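Local coordinates for protein phenylalanine hydroxylase (Colwellia psychrerythraea, PDB 2V27) that probably hydroxylates L-phenylalanine to L-tyrosine at an active-site iron, using molecular oxygen and tetrahydrobiopterin as co-substrates, at residues A37-K42 against G189-A194; P62-V67 against H122-H127; V70-V73 against W77-Y80; F205-V210 against D242-L247; Y225-T228 against D232-E235. All coordinates share one frame; numbering follows the deposited sequence. Where two conformers were deposited one is given.

How the interactions relate
Interactions 2 and 3 share helix 64-75 and meet where Val-67 CG1 touches Cys-79 SG at 3.7 Å; both are buried, but interaction 2 meets through aliphatic groups alone, although its second segment also carries two iron ligands, whereas interaction 3 adds a weak backbone bond and a more exposed pair of charged chains. Interaction 1, partly buried, adjoins the back of the iron-bearing helix through Ile-39 CD1, 3.7 Å from Phe-125 CZ. Interaction 4 lies across the chain's centre from interaction 2 and neighbours interaction 5, joined to it by a probable hydrogen bond from Phe-205 N to Met-226 O, 2.8 Å. Interaction 4 is an apolar helix pair nearer the surface; interaction 5 relies on a carboxylate.

Interaction 1. Residues A37-K42 against G189-A194; sequences ACIKDK and GETDYA
The flat carbonyl group of Cys-38 receives a methyl over one face and an ammonium at its edge. Thr-191 CG2 sits above the plane, 3.9 Å from Cys-38 O, while Lys-42 NZ comes in within the carbonyl plane and donates a hydrogen bond of 3.0 Å to the same Cys-38 O, the C=O...N angle being 145°. The lysine chain therefore runs back over the turn, and its CD lies 3.8 Å from Thr-191 CG2, the two side chains meeting at a slant. The threonine methyl thus rests against the carbonyl oxygen and the lysine methylene together. This is where helix 22-38 ends in the largely helical catalytic domain of the aromatic amino acid hydroxylases, with helix 188-196 lying against its last turn. A carbonyl at the C-terminal end of a helix probably welcomes a positive charge, and Lys-42 brings one. The threonine works in two directions because its OG1 stands beside the backbone N (chi1 -73°), which leaves CG2 trans to that N and facing the lysine. The strongest polar partner of OG1 is Val-184 O, with Ser-187 O also within bonding reach, so its 4.0 Å approach to Ile-39 CG2 is only a packing contact, made with the two side chains nearly perpendicular. Ile-179 of strand 176-179 touches both Thr-191 and Lys-42, and Cys-38 also packs on Pro-188 at the start of the second helix.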
# COMPACT_ATOMS: atom_id res chain seq x y z
N ALA B 37 -14.59 -10.73 18.80
CA ALA B 37 -14.99 -9.38 19.20
C ALA B 37 -15.08 -8.40 17.99
O ALA B 37 -16.02 -7.62 17.91
CB ALA B 37 -14.04 -8.86 20.27
N CYS B 38 -14.13 -8.45 17.06
CA CYS B 38 -14.11 -7.51 15.89
C CYS B 38 -15.32 -7.66 15.00
O CYS B 38 -15.82 -6.65 14.48
CB CYS B 38 -12.82 -7.65 15.02
SG CYS B 38 -11.35 -7.21 15.94
N ILE B 39 -15.83 -8.89 14.83
CA ILE B 39 -16.85 -9.12 13.82
C ILE B 39 -18.29 -9.24 14.33
O ILE B 39 -19.22 -9.51 13.56
CB ILE B 39 -16.49 -10.31 12.90
CG1 ILE B 39 -16.70 -11.63 13.64
CG2 ILE B 39 -15.09 -10.09 12.28
CD1 ILE B 39 -16.21 -12.82 12.86
N LYS B 40 -18.47 -8.98 15.61
CA LYS B 40 -19.79 -9.11 16.24
C LYS B 40 -21.03 -8.73 15.41
O LYS B 40 -21.88 -9.62 15.20
CB LYS B 40 -19.82 -8.41 17.64
NZ LYS B 40 -17.66 -8.61 21.36
N ASP B 41 -21.11 -7.47 14.96
CA ASP B 41 -22.22 -6.89 14.14
C ASP B 41 -21.70 -6.45 12.72
O ASP B 41 -22.19 -5.50 12.07
CB ASP B 41 -22.79 -5.64 14.85
CG ASP B 41 -23.77 -6.00 15.97
OD1 ASP B 41 -23.41 -6.82 16.86
OD2 ASP B 41 -24.89 -5.45 15.95
N LYS B 42 -20.66 -7.16 12.27
CA LYS B 42 -19.94 -6.78 11.05
C LYS B 42 -19.93 -7.94 10.09
O LYS B 42 -20.21 -7.75 8.91
CB LYS B 42 -18.52 -6.30 11.38
CG LYS B 42 -18.57 -5.00 12.27
CD LYS B 42 -17.19 -4.39 12.50
CE LYS B 42 -17.17 -3.27 13.62
NZ LYS B 42 -16.14 -3.67 14.69
N GLY B 189 -7.48 -5.54 11.34
CA GLY B 189 -7.13 -4.32 10.52
C GLY B 189 -8.00 -4.23 9.26
O GLY B 189 -8.57 -3.15 8.97
N GLU B 190 -8.20 -5.35 8.58
CA GLU B 190 -9.08 -5.35 7.42
C GLU B 190 -10.55 -5.12 7.75
O GLU B 190 -11.25 -4.44 6.98
CB GLU B 190 -8.97 -6.67 6.66
CG GLU B 190 -7.60 -7.01 6.10
CD GLU B 190 -7.09 -6.06 4.99
OE1 GLU B 190 -7.86 -5.21 4.55
OE2 GLU B 190 -5.88 -6.21 4.64
N THR B 191 -11.01 -5.66 8.87
CA THR B 191 -12.41 -5.47 9.27
C THR B 191 -12.69 -3.98 9.58
O THR B 191 -13.72 -3.43 9.16
CB THR B 191 -12.73 -6.36 10.49
OG1 THR B 191 -12.81 -7.70 10.03
CG2 THR B 191 -14.08 -5.99 11.10
N ASP B 192 -11.79 -3.36 10.34
CA ASP B 192 -12.03 -1.97 10.74
C ASP B 192 -12.05 -1.10 9.48
O ASP B 192 -12.94 -0.27 9.31
CB ASP B 192 -10.90 -1.50 11.65
CG ASP B 192 -11.08 -0.05 12.15
OD1 ASP B 192 -10.06 0.62 12.28
OD2 ASP B 192 -12.19 0.37 12.49
N TYR B 193 -11.12 -1.32 8.57
CA TYR B 193 -10.98 -0.45 7.40
C TYR B 193 -12.20 -0.65 6.48
O TYR B 193 -12.83 0.32 6.04
CB TYR B 193 -9.68 -0.80 6.69
CG TYR B 193 -9.45 -0.11 5.38
CD1 TYR B 193 -8.80 1.16 5.28
CD2 TYR B 193 -9.80 -0.76 4.19
CE1 TYR B 193 -8.57 1.75 4.01
CE2 TYR B 193 -9.59 -0.19 2.94
CZ TYR B 193 -8.96 1.07 2.85
OH TYR B 193 -8.72 1.63 1.60
N ALA B 194 -12.58 -1.91 6.23
CA ALA B 194 -13.72 -2.22 5.36
C ALA B 194 -15.02 -1.64 5.91
O ALA B 194 -15.84 -1.18 5.12
CB ALA B 194 -13.84 -3.75 5.15

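Interaction 2. Residues P62-V67 against H122-H127; sequences PQLDEV and HEIFGH. With FE (Fe (III) ion), chain E.
Ile-124 carries its CG1 branch beside the backbone N (chi1 -66°) and stretches it out straight at chi2 -175°, a shape that delivers CD1 to Pro-62 and Leu-64 and leaves CG2 for Val-67. It projects from helix 120-131, which bears the two histidines of the facial triad, two histidines and one carboxylate, that forms the iron site of this hydroxylase family. CD1 lies 3.7 Å from Leu-64 CD2 and 3.9 Å from Pro-62 CG; the proline ring and the isoleucine slide past one another in opposite senses. Lower on the chain, CG2 comes to 4.1 Å from Val-67 CG2. One side chain is thereby received by three residues around the start of helix 64-75, in an entirely apolar and buried contact to which Trp-28 of helix 22-38 adds a further wall.

Ile-124 points away from the iron, whereas residues around it on the same helix turn to the metal. His-122 NE2 binds the iron(III) at 2.0 Å, His-127 NE2 is a second ligand, and Glu-167 completes the protein's share. A wider pi-type turn spans residues 122-127. Outside the first shell, Ser-186 OG hydrogen-bonds His-122 ND1 and so helps fix how that ring is turned. Glu-123 OE1 lies in plane at the edge of the His-127 ring, and an iron-bound water donates a 2.7 Å hydrogen bond to Glu-123 OE1.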
# COMPACT_ATOMS: atom_id res chain seq x y z
N PRO B 62 -8.08 -26.50 15.62
CA PRO B 62 -8.80 -27.74 15.37
C PRO B 62 -8.05 -28.64 14.41
O PRO B 62 -7.33 -28.16 13.53
CB PRO B 62 -10.14 -27.27 14.74
CG PRO B 62 -9.78 -26.00 14.04
CD PRO B 62 -8.78 -25.32 15.03
N GLN B 63 -8.22 -29.97 14.58
CA GLN B 63 -7.80 -30.89 13.54
C GLN B 63 -8.65 -30.68 12.29
O GLN B 63 -9.88 -30.42 12.42
CB GLN B 63 -7.93 -32.33 14.07
CG GLN B 63 -7.00 -32.56 15.24
CD GLN B 63 -5.55 -32.41 14.87
OE1 GLN B 63 -5.11 -32.85 13.80
NE2 GLN B 63 -4.77 -31.78 15.76
N LEU B 64 -8.02 -30.83 11.12
CA LEU B 64 -8.73 -30.61 9.84
C LEU B 64 -9.99 -31.51 9.80
O LEU B 64 -11.05 -31.08 9.38
CB LEU B 64 -7.84 -30.80 8.61
CG LEU B 64 -6.79 -29.70 8.48
CD1 LEU B 64 -6.10 -29.75 7.08
CD2 LEU B 64 -7.36 -28.30 8.76
N ASP B 65 -9.89 -32.75 10.30
CA ASP B 65 -11.07 -33.64 10.28
C ASP B 65 -12.27 -33.13 11.05
O ASP B 65 -13.43 -33.41 10.67
CB ASP B 65 -10.71 -35.04 10.82
CG ASP B 65 -9.94 -35.85 9.83
OD2 ASP B 65 -9.67 -37.04 10.15
N GLU B 66 -12.01 -32.36 12.10
CA GLU B 66 -13.12 -31.84 12.89
C GLU B 66 -13.89 -30.74 12.16
O GLU B 66 -15.10 -30.52 12.41
CB GLU B 66 -12.67 -31.41 14.29
CG GLU B 66 -12.22 -32.69 15.14
CD GLU B 66 -13.14 -33.96 14.94
OE1 GLU B 66 -12.72 -34.96 14.28
OE2 GLU B 66 -14.27 -33.97 15.47
N VAL B 67 -13.20 -30.09 11.23
CA VAL B 67 -13.87 -29.11 10.40
C VAL B 67 -14.49 -29.81 9.17
O VAL B 67 -15.66 -29.57 8.85
CB VAL B 67 -12.90 -27.99 10.00
CG1 VAL B 67 -13.63 -27.01 9.17
CG2 VAL B 67 -12.29 -27.34 11.24
N HIS B 122 -6.49 -17.91 8.97
CA HIS B 122 -7.18 -17.29 7.83
C HIS B 122 -8.18 -18.26 7.17
O HIS B 122 -9.34 -17.93 6.94
CB HIS B 122 -6.19 -16.76 6.79
CG HIS B 122 -6.87 -16.35 5.52
ND1 HIS B 122 -7.79 -15.31 5.49
CD2 HIS B 122 -6.87 -16.90 4.28
CE1 HIS B 122 -8.25 -15.18 4.25
NE2 HIS B 122 -7.71 -16.14 3.50
N GLU B 123 -7.75 -19.49 6.89
CA GLU B 123 -8.62 -20.39 6.12
C GLU B 123 -9.76 -20.90 6.97
O GLU B 123 -10.90 -20.90 6.47
CB GLU B 123 -7.82 -21.61 5.56
CG GLU B 123 -6.53 -21.26 4.79
CD GLU B 123 -6.77 -20.58 3.46
OE1 GLU B 123 -7.91 -20.13 3.16
OE2 GLU B 123 -5.77 -20.50 2.69
N ILE B 124 -9.47 -21.37 8.20
CA ILE B 124 -10.54 -21.99 8.98
C ILE B 124 -11.50 -20.93 9.56
O ILE B 124 -12.71 -21.10 9.49
CB ILE B 124 -9.96 -22.97 10.06
CG1 ILE B 124 -9.28 -24.16 9.36
CG2 ILE B 124 -11.05 -23.46 11.01
CD1 ILE B 124 -8.79 -25.23 10.33
N PHE B 125 -10.94 -19.85 10.13
CA PHE B 125 -11.80 -18.82 10.66
C PHE B 125 -12.41 -17.95 9.54
O PHE B 125 -13.63 -17.61 9.56
CB PHE B 125 -11.03 -17.97 11.67
CG PHE B 125 -11.91 -17.05 12.43
CD1 PHE B 125 -12.38 -17.38 13.72
CD2 PHE B 125 -12.22 -15.83 11.88
CE1 PHE B 125 -13.23 -16.48 14.42
CE2 PHE B 125 -13.02 -14.95 12.54
CZ PHE B 125 -13.53 -15.23 13.79
N GLY B 126 -11.59 -17.57 8.56
CA GLY B 126 -12.08 -16.67 7.52
C GLY B 126 -13.04 -17.27 6.49
O GLY B 126 -13.99 -16.59 6.06
N HIS B 127 -12.73 -18.50 6.00
CA HIS B 127 -13.50 -19.12 4.90
C HIS B 127 -14.42 -20.28 5.29
O HIS B 127 -15.55 -20.41 4.83
CB HIS B 127 -12.58 -19.57 3.76
CG HIS B 127 -11.86 -18.44 3.06
ND1 HIS B 127 -12.51 -17.33 2.52
CD2 HIS B 127 -10.54 -18.24 2.85
CE1 HIS B 127 -11.61 -16.52 2.00
NE2 HIS B 127 -10.41 -17.03 2.19
FE FE E . -8.43 -16.40 1.62
O HOH W 1 -7.74 -18.34 1.21
O HOH W 2 -6.37 -15.96 0.84

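Interaction 3. Residues V70-V73 against W77-Y80; sequences VLKV and WECY. With SO4 (sulfate ion), chain F.
Leu-71 lies along the backbone of Trp-77 and reaches on to Cys-79. Its CB is 3.9 Å from Trp-77 CB and its CD1 ends 4.1 Å from Cys-79 SG, so the one side chain spans the entry into strand 78-82. That strand opens a beta-alpha-beta crossover: helix 88-96 follows it and leads to the parallel strand 99-103, while helix 64-75, from which Leu-71 springs, packs beside the pair. The chain gets from helix to strand in a tight connection, marked by a weak hydrogen bond from Trp-77 N to Leu-71 O, 3.2 Å long with an N-H...O angle of only 128°. The Trp-77 indole itself leads away from Leu-71 and is received by residues of helices 88-96 and 134-147, and by Phe-100.

On the more exposed side Lys-72 stretches out in an extended chain obliquely across Glu-78. The meeting is through methylenes, Lys-72 CE to Glu-78 CB at 3.7 Å. The charged ends, Lys-72 NZ and Glu-78 OE2, remain 4.7 Å apart, a separation at which the opposite charges may still attract weakly, without contact.

Further along the strand, Tyr-80 meets a sulfate, probably from the crystallisation liquor, which Lys-99 and Arg-93 also bind. Sulfate O3 lies in plane at the edge of the ring, and Tyr-80 OH donates to sulfate O1 at 2.7 Å.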
# COMPACT_ATOMS: atom_id res chain seq x y z
N VAL B 70 -17.90 -31.52 9.39
CA VAL B 70 -19.08 -30.63 9.37
C VAL B 70 -19.31 -30.06 7.97
O VAL B 70 -20.44 -29.95 7.50
CB VAL B 70 -18.91 -29.44 10.38
CG1 VAL B 70 -20.11 -28.49 10.31
CG2 VAL B 70 -18.63 -30.00 11.84
N LEU B 71 -18.22 -29.71 7.29
CA LEU B 71 -18.37 -29.32 5.86
C LEU B 71 -18.99 -30.50 5.04
O LEU B 71 -19.77 -30.29 4.11
CB LEU B 71 -17.01 -28.96 5.28
CG LEU B 71 -16.30 -27.74 5.91
CD1 LEU B 71 -15.08 -27.44 5.09
CD2 LEU B 71 -17.24 -26.55 6.00
N LYS B 72 -18.63 -31.73 5.37
CA LYS B 72 -19.12 -32.87 4.58
C LYS B 72 -20.63 -32.99 4.74
O LYS B 72 -21.35 -33.11 3.72
CB LYS B 72 -18.43 -34.14 5.02
CG LYS B 72 -17.11 -34.35 4.28
CD LYS B 72 -16.17 -35.37 4.91
CE LYS B 72 -14.85 -35.33 4.18
NZ LYS B 72 -13.82 -36.04 4.94
N VAL B 73 -21.14 -32.87 5.97
CA VAL B 73 -22.58 -32.99 6.15
C VAL B 73 -23.38 -31.79 5.69
O VAL B 73 -24.53 -31.92 5.28
CB VAL B 73 -22.96 -33.43 7.61
CG1 VAL B 73 -22.27 -34.74 7.93
CG2 VAL B 73 -22.59 -32.38 8.62
N TRP B 77 -18.30 -30.46 1.23
CA TRP B 77 -16.92 -29.97 1.17
C TRP B 77 -16.01 -30.64 2.19
O TRP B 77 -16.51 -31.30 3.13
CB TRP B 77 -16.87 -28.45 1.38
CG TRP B 77 -17.15 -27.77 0.04
CD1 TRP B 77 -18.37 -27.62 -0.64
CD2 TRP B 77 -16.16 -27.12 -0.79
NE1 TRP B 77 -18.17 -26.97 -1.85
CE2 TRP B 77 -16.83 -26.64 -1.95
CE3 TRP B 77 -14.76 -26.96 -0.70
CZ2 TRP B 77 -16.14 -25.96 -2.99
CZ3 TRP B 77 -14.07 -26.28 -1.73
CH2 TRP B 77 -14.78 -25.79 -2.87
N GLU B 78 -14.69 -30.51 2.03
CA GLU B 78 -13.72 -30.91 3.05
C GLU B 78 -12.54 -29.92 3.02
O GLU B 78 -12.35 -29.20 1.98
CB GLU B 78 -13.15 -32.31 2.78
CG GLU B 78 -12.46 -32.44 1.40
CD GLU B 78 -12.22 -33.89 1.01
OE1 GLU B 78 -11.06 -34.31 1.17
OE2 GLU B 78 -13.17 -34.54 0.52
N CYS B 79 -11.77 -29.90 4.12
CA CYS B 79 -10.52 -29.16 4.16
C CYS B 79 -9.46 -30.09 3.63
O CYS B 79 -9.47 -31.30 3.96
CB CYS B 79 -10.12 -28.82 5.60
SG CYS B 79 -11.25 -27.67 6.42
N TYR B 80 -8.53 -29.56 2.88
CA TYR B 80 -7.54 -30.39 2.22
C TYR B 80 -6.18 -29.84 2.60
O TYR B 80 -5.84 -28.72 2.21
CB TYR B 80 -7.78 -30.32 0.71
CG TYR B 80 -6.86 -31.15 -0.16
CD1 TYR B 80 -7.30 -32.39 -0.64
CD2 TYR B 80 -5.61 -30.69 -0.53
CE1 TYR B 80 -6.49 -33.15 -1.48
CE2 TYR B 80 -4.79 -31.46 -1.35
CZ TYR B 80 -5.27 -32.68 -1.81
OH TYR B 80 -4.47 -33.45 -2.62
S SO4 F . -6.70 -36.16 -4.10
O1 SO4 F . -5.90 -34.93 -4.38
O2 SO4 F . -5.73 -37.12 -3.51
O3 SO4 F . -7.81 -35.91 -3.17
O4 SO4 F . -7.25 -36.64 -5.41

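Interaction 4. Residues F205-V210 against D242-L247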
# COMPACT_ATOMS: atom_id res chain seq x y z
N PHE B 205 -22.14 -4.75 -6.56
CA PHE B 205 -21.51 -5.79 -7.37
C PHE B 205 -22.01 -5.73 -8.85
O PHE B 205 -23.24 -5.66 -9.07
CB PHE B 205 -21.79 -7.17 -6.79
CG PHE B 205 -21.11 -8.26 -7.54
CD1 PHE B 205 -19.77 -8.69 -7.22
CD2 PHE B 205 -21.78 -8.86 -8.60
CE1 PHE B 205 -19.14 -9.71 -7.98
CE2 PHE B 205 -21.15 -9.85 -9.33
CZ PHE B 205 -19.81 -10.26 -9.02
N ASP B 206 -21.09 -5.80 -9.81
CA ASP B 206 -21.43 -5.97 -11.20
C ASP B 206 -20.26 -6.74 -11.77
O ASP B 206 -19.08 -6.33 -11.65
CB ASP B 206 -21.60 -4.62 -11.87
CG ASP B 206 -21.82 -4.73 -13.38
OD1 ASP B 206 -20.86 -4.91 -14.15
OD2 ASP B 206 -22.99 -4.68 -13.78
N ILE B 207 -20.55 -7.86 -12.40
CA ILE B 207 -19.48 -8.77 -12.75
C ILE B 207 -18.52 -8.15 -13.76
O ILE B 207 -17.31 -8.38 -13.73
CB ILE B 207 -20.04 -10.15 -13.22
CG1 ILE B 207 -18.87 -11.13 -13.43
CG2 ILE B 207 -20.96 -10.01 -14.44
CD1 ILE B 207 -19.23 -12.64 -13.11
N LEU B 208 -19.07 -7.41 -14.74
CA LEU B 208 -18.18 -6.75 -15.72
C LEU B 208 -17.28 -5.70 -15.04
O LEU B 208 -16.05 -5.70 -15.28
CB LEU B 208 -19.01 -6.15 -16.90
CG LEU B 208 -18.14 -5.55 -17.99
CD1 LEU B 208 -17.24 -6.60 -18.65
CD2 LEU B 208 -19.17 -5.02 -19.01
N ASP B 209 -17.85 -4.86 -14.16
CA ASP B 209 -17.01 -3.90 -13.40
C ASP B 209 -15.87 -4.66 -12.65
O ASP B 209 -14.69 -4.26 -12.70
CB ASP B 209 -17.83 -3.10 -12.38
CG ASP B 209 -18.49 -1.95 -12.96
OD1 ASP B 209 -17.89 -1.32 -13.87
OD2 ASP B 209 -19.59 -1.66 -12.45
N VAL B 210 -16.27 -5.77 -12.00
CA VAL B 210 -15.31 -6.52 -11.17
C VAL B 210 -14.20 -7.07 -12.06
O VAL B 210 -13.03 -6.87 -11.76
CB VAL B 210 -16.02 -7.68 -10.43
CG1 VAL B 210 -14.97 -8.74 -9.86
CG2 VAL B 210 -16.88 -7.16 -9.36
N ASP B 242 -18.53 -21.22 -20.50
CA ASP B 242 -18.51 -20.37 -21.70
C ASP B 242 -19.07 -18.97 -21.47
O ASP B 242 -18.54 -18.01 -22.05
CB ASP B 242 -19.30 -21.03 -22.84
CG ASP B 242 -18.69 -22.34 -23.31
OD1 ASP B 242 -17.47 -22.56 -23.09
OD2 ASP B 242 -19.45 -23.14 -23.90
N ASP B 243 -20.13 -18.84 -20.65
CA ASP B 243 -20.70 -17.52 -20.33
C ASP B 243 -19.66 -16.67 -19.59
O ASP B 243 -19.46 -15.50 -19.89
CB ASP B 243 -21.95 -17.57 -19.47
CG ASP B 243 -23.10 -18.33 -20.13
OD1 ASP B 243 -23.22 -18.29 -21.39
OD2 ASP B 243 -23.90 -18.93 -19.37
N ILE B 244 -18.99 -17.28 -18.60
CA ILE B 244 -17.93 -16.57 -17.89
C ILE B 244 -16.80 -16.08 -18.83
O ILE B 244 -16.34 -14.92 -18.74
CB ILE B 244 -17.35 -17.44 -16.71
CG1 ILE B 244 -18.44 -17.79 -15.66
CG2 ILE B 244 -16.11 -16.80 -16.10
CD1 ILE B 244 -19.07 -16.64 -14.81
N MET B 245 -16.38 -16.93 -19.77
CA MET B 245 -15.31 -16.57 -20.70
C MET B 245 -15.77 -15.49 -21.70
O MET B 245 -14.97 -14.63 -22.08
CB MET B 245 -14.70 -17.79 -21.40
CG MET B 245 -14.02 -18.78 -20.44
SD MET B 245 -13.05 -17.97 -19.12
CE MET B 245 -12.75 -19.43 -18.09
N GLU B 246 -17.07 -15.51 -22.04
CA GLU B 246 -17.65 -14.39 -22.83
C GLU B 246 -17.50 -13.05 -22.07
O GLU B 246 -17.14 -12.04 -22.66
CB GLU B 246 -19.12 -14.62 -23.15
CG GLU B 246 -19.35 -15.55 -24.32
CD GLU B 246 -20.83 -15.72 -24.63
OE1 GLU B 246 -21.69 -15.02 -24.02
OE2 GLU B 246 -21.11 -16.59 -25.48
N LEU B 247 -17.76 -13.06 -20.77
CA LEU B 247 -17.64 -11.86 -19.93
C LEU B 247 -16.18 -11.38 -19.85
O LEU B 247 -15.88 -10.18 -19.91
CB LEU B 247 -18.21 -12.17 -18.54
CG LEU B 247 -19.74 -12.23 -18.51
CD1 LEU B 247 -20.40 -12.85 -17.25
CD2 LEU B 247 -20.37 -10.83 -18.73
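Ile-207 faces Leu-247 from the first turn of helix 207-211, its CB directed at helix 241-254. From CB the short branch, CG2, reaches Leu-247 CD1 at 4.0 Å, the two side chains crossing at nearly a right angle. The long branch leaves CB through CG1, which is trans to the backbone N (chi1 -174°), and, with chi2 at 148°, some 30° from staggered, carries CD1 to 4.3 Å from Ile-244 CD1, one turn earlier on the opposing helix. Next to it, Leu-208 puts CD1 4.0 Å from Leu-247 O, so that aliphatic carbon also lies against the helix backbone.

The short helix begins with Asp-206 as its N-cap. Asp-209 N donates a 3.0 Å hydrogen bond to Asp-206 OD1, almost straight at 168° and taken on the anti lone pair of that oxygen. This capping bond helps hold the turn from which Ile-207 and Leu-208 project.

Leu-208 continues along helix 241-254 to Gln-250, Ala-251 and Leu-254, while Phe-239 packs on Ile-244 and Leu-247. On the inner side of the short helix, Val-210 rests on Tyr-225 of strand 223-227 and on helix 152-167.

Interaction 5. Residues Y225-T228 against D232-E235; sequences YMLT and DLDE
Leu-227 and Asp-232 approach to 6.3 Å between CA atoms, where the extended backbone of strand 223-227 gives way at Thr-228 (phi/psi -102°/-21°) to a tight connection leading into helix 233-237. This strand-to-helix link leaves the mixed sheet of the catalytic domain, in which strand 223-227 runs between strands 170-173 and 201-204 and parallel to both.

The carboxylate of Asp-232 reaches back over the connection. Thr-228 N donates a 2.8 Å hydrogen bond to Asp-232 OD2, arriving almost in line with the CG-OD2 bond. The Thr-228 hydroxyl addresses the same oxygen from the syn side, crossing the aspartate nearly at right angles; two conformers of this threonine were deposited, and the 2.5 Å between its OG1 and Asp-232 OD2 is so short that the exact geometry is doubtful. The other oxygen, OD1, forms a salt bridge with Lys-229, which would be expected to favour the charged form of the acid.

Beneath the polar grip the packing is aliphatic. Leu-227 and Asp-232 slide past one another in opposite directions, with Leu-227 CB 4.0 Å from Asp-232 CB. Leu-227 then crosses Leu-233 at about a right angle, and Tyr-180 packs on both leucines from a loop. Leu-227 holds its CG beside the backbone N (chi1 -51°) and, with chi2 extended, brings CD1 to 3.8 Å from Leu-233 CG.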
# COMPACT_ATOMS: atom_id res chain seq x y z
N TYR B 225 -16.60 -4.41 -3.66
CA TYR B 225 -17.90 -4.69 -4.29
C TYR B 225 -18.87 -5.34 -3.32
O TYR B 225 -18.52 -6.21 -2.54
CB TYR B 225 -17.76 -5.52 -5.56
CG TYR B 225 -17.09 -4.72 -6.63
CD1 TYR B 225 -15.70 -4.83 -6.84
CD2 TYR B 225 -17.83 -3.86 -7.46
CE1 TYR B 225 -15.06 -4.07 -7.86
CE2 TYR B 225 -17.23 -3.11 -8.47
CZ TYR B 225 -15.84 -3.20 -8.69
OH TYR B 225 -15.21 -2.44 -9.68
N MET B 226 -20.12 -4.88 -3.37
CA MET B 226 -21.14 -5.32 -2.44
C MET B 226 -22.27 -6.11 -3.10
O MET B 226 -22.91 -5.61 -4.03
CB MET B 226 -21.75 -4.11 -1.75
CG MET B 226 -20.71 -3.17 -1.10
SD MET B 226 -21.56 -1.80 -0.21
CE MET B 226 -22.13 -0.84 -1.59
N LEU B 227 -22.51 -7.32 -2.59
CA LEU B 227 -23.78 -8.01 -2.85
C LEU B 227 -24.83 -7.48 -1.86
O LEU B 227 -24.51 -6.68 -1.01
CB LEU B 227 -23.61 -9.53 -2.65
CG LEU B 227 -22.45 -10.24 -3.39
CD1 LEU B 227 -22.37 -11.71 -2.88
CD2 LEU B 227 -22.60 -10.21 -4.89
N THR B 228 -26.06 -7.97 -1.94
CA THR B 228 -27.04 -7.68 -0.89
C THR B 228 -27.24 -8.85 0.08
O THR B 228 -27.77 -8.67 1.19
CB THR B 228 -28.40 -7.35 -1.49
OG1 THR B 228 -28.93 -8.52 -2.13
CG2 THR B 228 -28.29 -6.15 -2.46
N ASP B 232 -26.83 -14.00 -3.36
CA ASP B 232 -26.60 -13.34 -4.67
C ASP B 232 -25.51 -14.03 -5.53
O ASP B 232 -25.48 -13.90 -6.77
CB ASP B 232 -26.30 -11.83 -4.54
CG ASP B 232 -27.51 -11.02 -3.99
OD1 ASP B 232 -28.65 -11.53 -3.99
OD2 ASP B 232 -27.31 -9.86 -3.54
N LEU B 233 -24.65 -14.79 -4.88
CA LEU B 233 -23.65 -15.57 -5.64
C LEU B 233 -24.31 -16.61 -6.55
O LEU B 233 -23.67 -17.08 -7.49
CB LEU B 233 -22.63 -16.25 -4.69
CG LEU B 233 -21.73 -15.31 -3.86
CD1 LEU B 233 -21.03 -16.11 -2.72
CD2 LEU B 233 -20.77 -14.59 -4.76
N ASP B 234 -25.52 -17.03 -6.22
CA ASP B 234 -26.24 -17.97 -7.12
C ASP B 234 -26.25 -17.53 -8.58
O ASP B 234 -26.07 -18.37 -9.47
CB ASP B 234 -27.67 -18.22 -6.67
CG ASP B 234 -27.76 -18.86 -5.32
OD1 ASP B 234 -26.73 -19.32 -4.74
OD2 ASP B 234 -28.91 -18.87 -4.80
N GLU B 235 -26.42 -16.23 -8.84
CA GLU B 235 -26.40 -15.72 -10.24
C GLU B 235 -25.11 -16.02 -11.01
O GLU B 235 -25.14 -16.40 -12.21
CB GLU B 235 -26.72 -14.21 -10.31
CG GLU B 235 -26.78 -13.68 -11.76
CD GLU B 235 -26.72 -12.15 -11.86
OE1 GLU B 235 -26.79 -11.48 -10.81
OE2 GLU B 235 -26.57 -11.62 -13.00